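Local coordinates for protein dephospho-CoA kinase (Mycobacterium paratuberculosis, PDB 6N39) that probably catalyses the last step of coenzyme A biosynthesis, the ATP-dependent phosphorylation of the 3'-hydroxyl of dephospho-CoA, at residues Leu123-Met128 / Ala165-Asp170; Asn237-Ala242 / Ile270-Thr275; Ala280-Leu285 / Val341-Asp346. All coordinates share one frame; numbering follows the deposited sequence.

Interaction 1: residues Leu123-Met128 / Ala165-Asp170; sequences LVESGM and AAQASD
The methyl of Ala168 lies over one face of the Glu125 carboxylate, displaced toward OE2. Ala168 CB is 3.8 Å from Glu125 CD and 3.5 Å from Glu125 OE2. Gln167 CB lies near the carboxylate plane, at the OE2 edge, 3.6 Å from Glu125 OE2. The Ala168 N-H gives the one hydrogen bond across the contact, to Glu125 OE2, with N and O 3.0 Å apart. This bond is fairly straight, with an angle of 160° at the hydrogen. It reaches OE2 on the anti side, 33° out of the carboxylate plane, tilted toward the face that the methyl occupies. The bend in the Glu125 side chain (chi2 83°) turns the carboxylate toward Ala168.

Glu125 stands inside a type I turn from Val124 to Gly127, in the loop after strand 115-119. That strand belongs to the parallel sheet of the P-loop kinase fold, with strand order 2-3-1-4-5. Segment 165-170 lies in the connection between the last two strands, 135-139 and 179-182. In related nucleotide kinases this connection carries the lid. Ser169 is the N-cap of helix 170-176, and the Glu125 bond holds the residue before it, Ala168. The amide of Gln167 turns elsewhere: its OE1 accepts a hydrogen bond from the backbone N of Ile18. Its side chain is also about 7 Å from that of Lys22, a predicted ATP-binding residue.

Beside the polar bond, Val124 CG1 meets Ala168 CB at 4.0 Å. The Val124 side chain also touches Gln172, Arg173 and Val176 of helix 170-176, and Thr15 and Ile137 of the central strands.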
loop_
_atom_site.group_PDB
_atom_site.type_symbol
_atom_site.label_atom_id
_atom_site.label_comp_id
_atom_site.label_asym_id
_atom_site.label_seq_id
_atom_site.Cartn_x
_atom_site.Cartn_y
_atom_site.Cartn_z
ATOM N N LEU A 123 0.556 -12.178 -7.853
ATOM C CA LEU A 123 0.471 -11.196 -6.773
ATOM C C LEU A 123 -0.954 -11.070 -6.245
ATOM O O LEU A 123 -1.192 -11.144 -5.035
ATOM C CB LEU A 123 0.993 -9.843 -7.269
ATOM C CG LEU A 123 1.104 -8.662 -6.294
ATOM C CD1 LEU A 123 2.159 -7.706 -6.801
ATOM C CD2 LEU A 123 -0.205 -7.907 -6.156
ATOM N N VAL A 124 -1.917 -10.885 -7.149
ATOM C CA VAL A 124 -3.301 -10.673 -6.738
ATOM C C VAL A 124 -3.902 -11.966 -6.193
ATOM O O VAL A 124 -4.556 -11.969 -5.143
ATOM C CB VAL A 124 -4.125 -10.113 -7.911
ATOM C CG1 VAL A 124 -5.572 -9.934 -7.511
ATOM C CG2 VAL A 124 -3.535 -8.784 -8.397
ATOM N N GLU A 125 -3.663 -13.090 -6.878
ATOM C CA GLU A 125 -4.317 -14.336 -6.491
ATOM C C GLU A 125 -3.913 -14.795 -5.096
ATOM O O GLU A 125 -4.680 -15.502 -4.434
ATOM C CB GLU A 125 -4.006 -15.444 -7.499
ATOM C CG GLU A 125 -4.666 -15.261 -8.852
ATOM C CD GLU A 125 -3.906 -14.335 -9.798
ATOM O OE1 GLU A 125 -2.929 -13.658 -9.380
ATOM O OE2 GLU A 125 -4.306 -14.285 -10.982
ATOM N N SER A 126 -2.714 -14.440 -4.641
ATOM C CA SER A 126 -2.225 -14.950 -3.369
ATOM C C SER A 126 -2.170 -13.870 -2.289
ATOM O O SER A 126 -1.685 -14.132 -1.186
ATOM C CB SER A 126 -0.857 -15.606 -3.561
ATOM O OG SER A 126 0.061 -14.660 -4.066
ATOM N N GLY A 127 -2.700 -12.684 -2.562
ATOM C CA GLY A 127 -2.820 -11.666 -1.534
ATOM C C GLY A 127 -1.509 -11.044 -1.107
ATOM O O GLY A 127 -1.347 -10.699 0.071
ATOM N N MET A 128 -0.576 -10.860 -2.042
ATOM C CA MET A 128 0.746 -10.338 -1.729
ATOM C C MET A 128 0.869 -8.826 -1.885
ATOM O O MET A 128 1.933 -8.281 -1.575
ATOM C CB MET A 128 1.801 -11.021 -2.605
ATOM C CG MET A 128 2.013 -12.508 -2.290
ATOM S SD MET A 128 3.084 -13.277 -3.533
ATOM C CE MET A 128 4.609 -12.351 -3.347
ATOM N N ALA A 165 -9.625 -16.822 -18.138
ATOM C CA ALA A 165 -10.680 -16.958 -17.142
ATOM C C ALA A 165 -10.172 -17.592 -15.854
ATOM O O ALA A 165 -10.731 -17.338 -14.783
ATOM C CB ALA A 165 -11.837 -17.781 -17.715
ATOM N N ALA A 166 -9.126 -18.419 -15.933
ATOM C CA ALA A 166 -8.639 -19.117 -14.749
ATOM C C ALA A 166 -7.853 -18.218 -13.798
ATOM O O ALA A 166 -7.506 -18.671 -12.704
ATOM C CB ALA A 166 -7.773 -20.306 -15.158
ATOM N N GLN A 167 -7.559 -16.977 -14.174
ATOM C CA GLN A 167 -6.817 -16.070 -13.316
ATOM C C GLN A 167 -7.780 -15.149 -12.572
ATOM O O GLN A 167 -9.002 -15.268 -12.679
ATOM C CB GLN A 167 -5.813 -15.245 -14.128
ATOM C CG GLN A 167 -4.824 -16.043 -14.964
ATOM C CD GLN A 167 -3.821 -15.132 -15.651
ATOM O OE1 GLN A 167 -4.195 -14.138 -16.275
ATOM N NE2 GLN A 167 -2.541 -15.451 -15.515
ATOM N N ALA A 168 -7.214 -14.190 -11.841
ATOM C CA ALA A 168 -8.007 -13.197 -11.133
ATOM C C ALA A 168 -8.788 -12.330 -12.112
ATOM O O ALA A 168 -8.403 -12.159 -13.272
ATOM C CB ALA A 168 -7.099 -12.321 -10.271
ATOM N N SER A 169 -9.905 -11.787 -11.637
ATOM C CA SER A 169 -10.670 -10.835 -12.428
ATOM C C SER A 169 -10.011 -9.456 -12.391
ATOM O O SER A 169 -9.184 -9.152 -11.526
ATOM C CB SER A 169 -12.105 -10.736 -11.911
ATOM O OG SER A 169 -12.149 -10.042 -10.670
ATOM N N ASP A 170 -10.386 -8.615 -13.360
ATOM C CA ASP A 170 -9.922 -7.231 -13.354
ATOM C C ASP A 170 -10.416 -6.485 -12.122
ATOM O O ASP A 170 -9.768 -5.543 -11.666
ATOM C CB ASP A 170 -10.387 -6.511 -14.623
ATOM C CG ASP A 170 -9.395 -6.639 -15.773
ATOM O OD1 ASP A 170 -8.251 -7.089 -15.539
ATOM O OD2 ASP A 170 -9.757 -6.279 -16.916
#

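Interaction 2: residues Asn237-Ala242 / Ile270-Thr275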
loop_
_atom_site.group_PDB
_atom_site.type_symbol
_atom_site.label_atom_id
_atom_site.label_comp_id
_atom_site.label_asym_id
_atom_site.label_seq_id
_atom_site.Cartn_x
_atom_site.Cartn_y
_atom_site.Cartn_z
ATOM N N ASN A 237 -4.018 -2.530 5.070
ATOM C CA ASN A 237 -3.372 -3.832 4.929
ATOM C C ASN A 237 -1.856 -3.690 4.929
ATOM O O ASN A 237 -1.144 -4.461 5.593
ATOM C CB ASN A 237 -3.837 -4.525 3.642
ATOM C CG ASN A 237 -5.279 -4.993 3.713
ATOM O OD1 ASN A 237 -5.878 -5.040 4.789
ATOM N ND2 ASN A 237 -5.847 -5.352 2.559
ATOM N N ARG A 238 -1.346 -2.714 4.161
ATOM C CA ARG A 238 0.095 -2.487 4.071
ATOM C C ARG A 238 0.699 -2.186 5.441
ATOM O O ARG A 238 1.783 -2.682 5.787
ATOM C CB ARG A 238 0.365 -1.333 3.093
ATOM C CG ARG A 238 1.823 -0.898 2.992
ATOM C CD ARG A 238 1.999 0.320 2.021
ATOM N NE ARG A 238 1.430 0.034 0.700
ATOM C CZ ARG A 238 0.602 0.840 0.032
ATOM N NH1 ARG A 238 0.279 2.049 0.518
ATOM N NH2 ARG A 238 0.118 0.444 -1.143
ATOM N N LEU A 239 -0.001 -1.395 6.243
ATOM C CA LEU A 239 0.521 -1.016 7.548
ATOM C C LEU A 239 0.406 -2.167 8.551
ATOM O O LEU A 239 1.293 -2.341 9.392
ATOM C CB LEU A 239 -0.202 0.232 8.068
ATOM C CG LEU A 239 -0.022 1.554 7.294
ATOM C CD1 LEU A 239 -0.986 2.661 7.817
ATOM C CD2 LEU A 239 1.405 2.038 7.386
ATOM N N LYS A 240 -0.656 -2.976 8.471
ATOM C CA LYS A 240 -0.727 -4.174 9.314
ATOM C C LYS A 240 0.465 -5.088 9.049
ATOM O O LYS A 240 1.155 -5.542 9.984
ATOM C CB LYS A 240 -2.048 -4.919 9.063
ATOM C CG LYS A 240 -3.268 -4.239 9.719
ATOM C CD LYS A 240 -4.579 -4.946 9.353
ATOM C CE LYS A 240 -4.685 -6.376 9.920
ATOM N NZ LYS A 240 -4.859 -6.434 11.387
ATOM N N THR A 241 0.742 -5.339 7.765
ATOM C CA THR A 241 1.867 -6.191 7.408
ATOM C C THR A 241 3.181 -5.592 7.883
ATOM O O THR A 241 4.031 -6.307 8.427
ATOM C CB THR A 241 1.895 -6.422 5.893
ATOM O OG1 THR A 241 0.736 -7.182 5.531
ATOM C CG2 THR A 241 3.151 -7.206 5.485
ATOM N N ALA A 242 3.358 -4.278 7.710
ATOM C CA ALA A 242 4.613 -3.647 8.104
ATOM C C ALA A 242 4.799 -3.637 9.622
ATOM O O ALA A 242 5.931 -3.709 10.109
ATOM C CB ALA A 242 4.684 -2.216 7.552
ATOM N N ILE A 270 -5.517 10.955 3.389
ATOM C CA ILE A 270 -6.133 9.853 4.119
ATOM C C ILE A 270 -5.463 9.725 5.481
ATOM O O ILE A 270 -4.237 9.608 5.566
ATOM C CB ILE A 270 -6.028 8.545 3.315
ATOM C CG1 ILE A 270 -6.961 8.625 2.097
ATOM C CG2 ILE A 270 -6.367 7.334 4.194
ATOM C CD1 ILE A 270 -6.965 7.379 1.229
ATOM N N ASP A 271 -6.254 9.745 6.557
ATOM C CA ASP A 271 -5.709 9.547 7.900
ATOM C C ASP A 271 -5.929 8.117 8.360
ATOM O O ASP A 271 -7.046 7.590 8.255
ATOM C CB ASP A 271 -6.336 10.504 8.916
ATOM C CG ASP A 271 -5.956 11.941 8.653
ATOM O OD1 ASP A 271 -6.603 12.568 7.795
ATOM O OD2 ASP A 271 -5.008 12.421 9.304
ATOM N N ILE A 272 -4.870 7.523 8.916
ATOM C CA ILE A 272 -4.873 6.179 9.477
ATOM C C ILE A 272 -4.352 6.255 10.905
ATOM O O ILE A 272 -3.402 6.989 11.177
ATOM C CB ILE A 272 -3.963 5.227 8.673
ATOM C CG1 ILE A 272 -4.310 5.247 7.182
ATOM C CG2 ILE A 272 -4.046 3.821 9.276
ATOM C CD1 ILE A 272 -5.738 4.724 6.872
ATOM N N GLN A 273 -4.930 5.474 11.813
ATOM C CA GLN A 273 -4.358 5.334 13.147
ATOM C C GLN A 273 -3.889 3.900 13.357
ATOM O O GLN A 273 -4.667 2.958 13.183
ATOM C CB GLN A 273 -5.372 5.717 14.235
ATOM C CG GLN A 273 -4.794 5.542 15.641
ATOM C CD GLN A 273 -5.737 6.005 16.723
ATOM O OE1 GLN A 273 -5.596 7.117 17.245
ATOM N NE2 GLN A 273 -6.716 5.153 17.077
ATOM N N ILE A 274 -2.625 3.744 13.739
ATOM C CA ILE A 274 -2.103 2.495 14.282
ATOM C C ILE A 274 -2.137 2.600 15.801
ATOM O O ILE A 274 -1.514 3.509 16.382
ATOM C CB ILE A 274 -0.670 2.229 13.794
ATOM C CG1 ILE A 274 -0.602 2.202 12.256
ATOM C CG2 ILE A 274 -0.144 0.932 14.401
ATOM C CD1 ILE A 274 0.843 2.106 11.729
ATOM N N THR A 275 -2.855 1.677 16.449
ATOM C CA THR A 275 -2.873 1.591 17.900
ATOM C C THR A 275 -1.765 0.650 18.359
ATOM O O THR A 275 -1.685 -0.486 17.883
ATOM C CB THR A 275 -4.240 1.092 18.399
ATOM O OG1 THR A 275 -5.254 2.055 18.082
ATOM C CG2 THR A 275 -4.220 0.902 19.896
#
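Leu239 is the one residue of 237-242 that touches strand 270-275, and it does so with two parts of its side chain. The segment is a run of helix 228-243. Ahead of Leu239, Arg238 points to another part of the protein. Its NH2 forms a salt bridge with Asp178, and its NE donates to the backbone oxygen of Phe132, both in the kinase part.

At Leu239 the CB points to the strand. Leu239 CB lies 4.2 Å from Ile274 CD1, the tip of an isoleucine whose side chain is extended (chi2 173°). The far end of Leu239 goes to Ile272. Leu239 CD1 is 3.6 Å from Ile272 CG2 and 4.0 Å from Ile272 CB. The two side chains cross obliquely, and CD1 of the leucine meets the CG2 methyl of the isoleucine, with CB just behind. CG1 of Ile272 lies beside the backbone N (chi1 -53°), which leaves CG2 anti to that N and facing Leu239. The contact is wholly apolar, and its three touching residues are all buried. Further on, the helix is held by its own backbone bonds: Thr241 N to Asn237 O and Ala242 N to Arg238 O, both 3.0 Å.

In the UPF0157 (GrpB) region, strand 270-276 lies inside a mixed four-stranded sheet, between 249-253 and 339-345. Helix 228-243 packs on the face that bears Ile272 and Ile274, where Ile235, a turn earlier, also touches Ile272. Gln273 points to the other face and meets Ala354 and Leu355 of helix 349-363.

Interaction 3: residues Ala280-Leu285 / Val341-Asp346; sequences AAADEL and VHIRVD
Ile343 meets Ala282 and Leu285 with two different ends of its side chain. Its CB leaves strand 339-345 toward helix 279-284 and then branches. The short branch is CG2, anti to the backbone N. It presses on the helix: Ile343 CG2 is 3.5 Å from Ala282 CB and 4.1 Å from Ala282 CA. The small alanine lets the backbone come close, with the CA atoms of Ala282 and Ile343 only 6.4 Å apart. The long branch starts at CG1, which has neither Ala282 nor Leu285 within 4.5 Å. The chain runs straight on from it (chi2 -178°) to CD1. This tip meets the end of Leu285, with Ile343 CD1 4.2 Å from Leu285 CD1. The two side chains are inclined to each other and meet methyl to methyl.

Helix 279-284 follows strand 270-276 directly in the chain. It packs against strand 339-345, the parallel neighbour of that strand in the mixed sheet of the UPF0157 (GrpB) region. Ala282 and Leu285 are three residues apart, so both lie on the side of the chain that faces the sheet. Leu285 and Ile343 also share a neighbour, Val276, at the end of strand 270-276, and Ile343 also touches His330 of strand 328-331.

Arg344 points to the opposite side of the strand. Its guanidinium has His342 CB over one face, 3.3 Å above the plane and toward the rim. Arg344 NE forms a salt bridge with Asp303, and NH1 bonds to Gln273. On the helix, Asp283 forms salt bridges with Arg328 and Arg296.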
loop_
_atom_site.group_PDB
_atom_site.type_symbol
_atom_site.label_atom_id
_atom_site.label_comp_id
_atom_site.label_asym_id
_atom_site.label_seq_id
_atom_site.Cartn_x
_atom_site.Cartn_y
_atom_site.Cartn_z
ATOM N N ALA A 280 7.355 3.101 23.280
ATOM C CA ALA A 280 8.526 2.313 22.879
ATOM C C ALA A 280 8.237 1.458 21.639
ATOM O O ALA A 280 9.063 1.368 20.719
ATOM C CB ALA A 280 8.979 1.420 24.043
ATOM N N ALA A 281 7.064 0.822 21.595
ATOM C CA ALA A 281 6.679 0.051 20.413
ATOM C C ALA A 281 6.536 0.948 19.180
ATOM O O ALA A 281 6.993 0.600 18.071
ATOM C CB ALA A 281 5.375 -0.698 20.705
ATOM N N ALA A 282 5.901 2.110 19.356
ATOM C CA ALA A 282 5.837 3.082 18.271
ATOM C C ALA A 282 7.231 3.401 17.746
ATOM O O ALA A 282 7.449 3.483 16.531
ATOM C CB ALA A 282 5.140 4.362 18.743
ATOM N N ASP A 283 8.196 3.557 18.646
ATOM C CA ASP A 283 9.537 3.913 18.200
ATOM C C ASP A 283 10.206 2.747 17.481
ATOM O O ASP A 283 11.045 2.963 16.597
ATOM C CB ASP A 283 10.375 4.399 19.394
ATOM C CG ASP A 283 10.014 5.836 19.807
ATOM O OD1 ASP A 283 9.433 6.574 18.982
ATOM O OD2 ASP A 283 10.323 6.243 20.938
ATOM N N GLU A 284 9.830 1.508 17.823
ATOM C CA GLU A 284 10.313 0.363 17.052
ATOM C C GLU A 284 9.764 0.358 15.627
ATOM O O GLU A 284 10.293 -0.359 14.768
ATOM C CB GLU A 284 9.929 -0.955 17.745
ATOM C CG GLU A 284 10.661 -1.231 19.051
ATOM C CD GLU A 284 10.210 -2.539 19.723
ATOM O OE1 GLU A 284 9.363 -3.274 19.156
ATOM O OE2 GLU A 284 10.706 -2.826 20.824
ATOM N N LEU A 285 8.692 1.101 15.364
ATOM C CA LEU A 285 8.135 1.062 14.005
ATOM C C LEU A 285 8.856 1.941 12.958
ATOM O O LEU A 285 8.427 1.957 11.796
ATOM C CB LEU A 285 6.658 1.452 14.044
ATOM C CG LEU A 285 5.765 0.353 14.650
ATOM C CD1 LEU A 285 4.344 0.883 14.859
ATOM C CD2 LEU A 285 5.730 -0.862 13.734
ATOM N N VAL A 341 -0.224 8.919 9.074
ATOM C CA VAL A 341 -0.283 7.693 9.865
ATOM C C VAL A 341 0.022 8.070 11.309
ATOM O O VAL A 341 1.186 8.244 11.687
ATOM C CB VAL A 341 0.686 6.619 9.351
ATOM C CG1 VAL A 341 0.615 5.357 10.215
ATOM C CG2 VAL A 341 0.366 6.255 7.904
ATOM N N HIS A 342 -1.020 8.194 12.123
ATOM C CA HIS A 342 -0.879 8.521 13.538
ATOM C C HIS A 342 -0.649 7.236 14.323
ATOM O O HIS A 342 -1.372 6.259 14.137
ATOM C CB HIS A 342 -2.141 9.231 14.057
ATOM C CG HIS A 342 -2.587 10.388 13.212
ATOM N ND1 HIS A 342 -2.219 11.689 13.479
ATOM C CD2 HIS A 342 -3.389 10.443 12.122
ATOM C CE1 HIS A 342 -2.759 12.495 12.578
ATOM N NE2 HIS A 342 -3.472 11.764 11.742
ATOM N N ILE A 343 0.325 7.241 15.221
ATOM C CA ILE A 343 0.617 6.079 16.058
ATOM C C ILE A 343 0.324 6.486 17.493
ATOM O O ILE A 343 1.021 7.350 18.051
ATOM C CB ILE A 343 2.068 5.615 15.907
ATOM C CG1 ILE A 343 2.440 5.499 14.419
ATOM C CG2 ILE A 343 2.284 4.286 16.640
ATOM C CD1 ILE A 343 3.840 4.993 14.204
ATOM N N ARG A 344 -0.699 5.862 18.081
ATOM C CA ARG A 344 -1.219 6.259 19.382
ATOM C C ARG A 344 -1.359 5.037 20.280
ATOM O O ARG A 344 -1.534 3.908 19.801
ATOM C CB ARG A 344 -2.578 6.987 19.237
ATOM C CG ARG A 344 -2.503 8.296 18.390
ATOM C CD ARG A 344 -3.675 9.230 18.773
ATOM N NE ARG A 344 -3.652 10.507 18.062
ATOM C CZ ARG A 344 -4.184 10.710 16.863
ATOM N NH1 ARG A 344 -4.777 9.705 16.218
ATOM N NH2 ARG A 344 -4.119 11.923 16.304
ATOM N N VAL A 345 -1.277 5.277 21.590
ATOM C CA VAL A 345 -1.221 4.210 22.585
ATOM C C VAL A 345 -2.636 3.795 22.979
ATOM O O VAL A 345 -3.476 4.641 23.306
ATOM C CB VAL A 345 -0.415 4.656 23.818
ATOM C CG1 VAL A 345 -0.446 3.569 24.914
ATOM C CG2 VAL A 345 1.047 4.986 23.428
ATOM N N ASP A 346 -2.876 2.486 22.980
ATOM C CA ASP A 346 -4.113 1.822 23.397
ATOM C C ASP A 346 -4.720 2.427 24.661
ATOM O O ASP A 346 -4.135 2.340 25.742
ATOM C CB ASP A 346 -3.791 0.337 23.644
ATOM C CG ASP A 346 -5.052 -0.526 23.860
ATOM O OD1 ASP A 346 -6.124 -0.157 23.343
ATOM O OD2 ASP A 346 -4.956 -1.563 24.558
#

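Overall arrangement
Interaction 1 belongs to the kinase part, while interactions 2 and 3 belong to the UPF0157 region. Interaction 1 is partly buried and joins two loops, and a charged side chain gripping a backbone N-H carries it. Interactions 2 and 3 are buried, apolar helix-on-sheet contacts. They use the same sheet: strands 270-276 and 339-345 are neighbours, with Ile272 O 2.8 Å from His342 N in a probable hydrogen bond. Ile274 CD1 of interaction 2 packs on Val341 CG1 of interaction 3. The centres of interactions 2 and 3 are about 11 Å apart. Interaction 1 lies about 7 Å from interaction 2 at the nearest atoms and about 17 Å from interaction 3, across the centre of the chain.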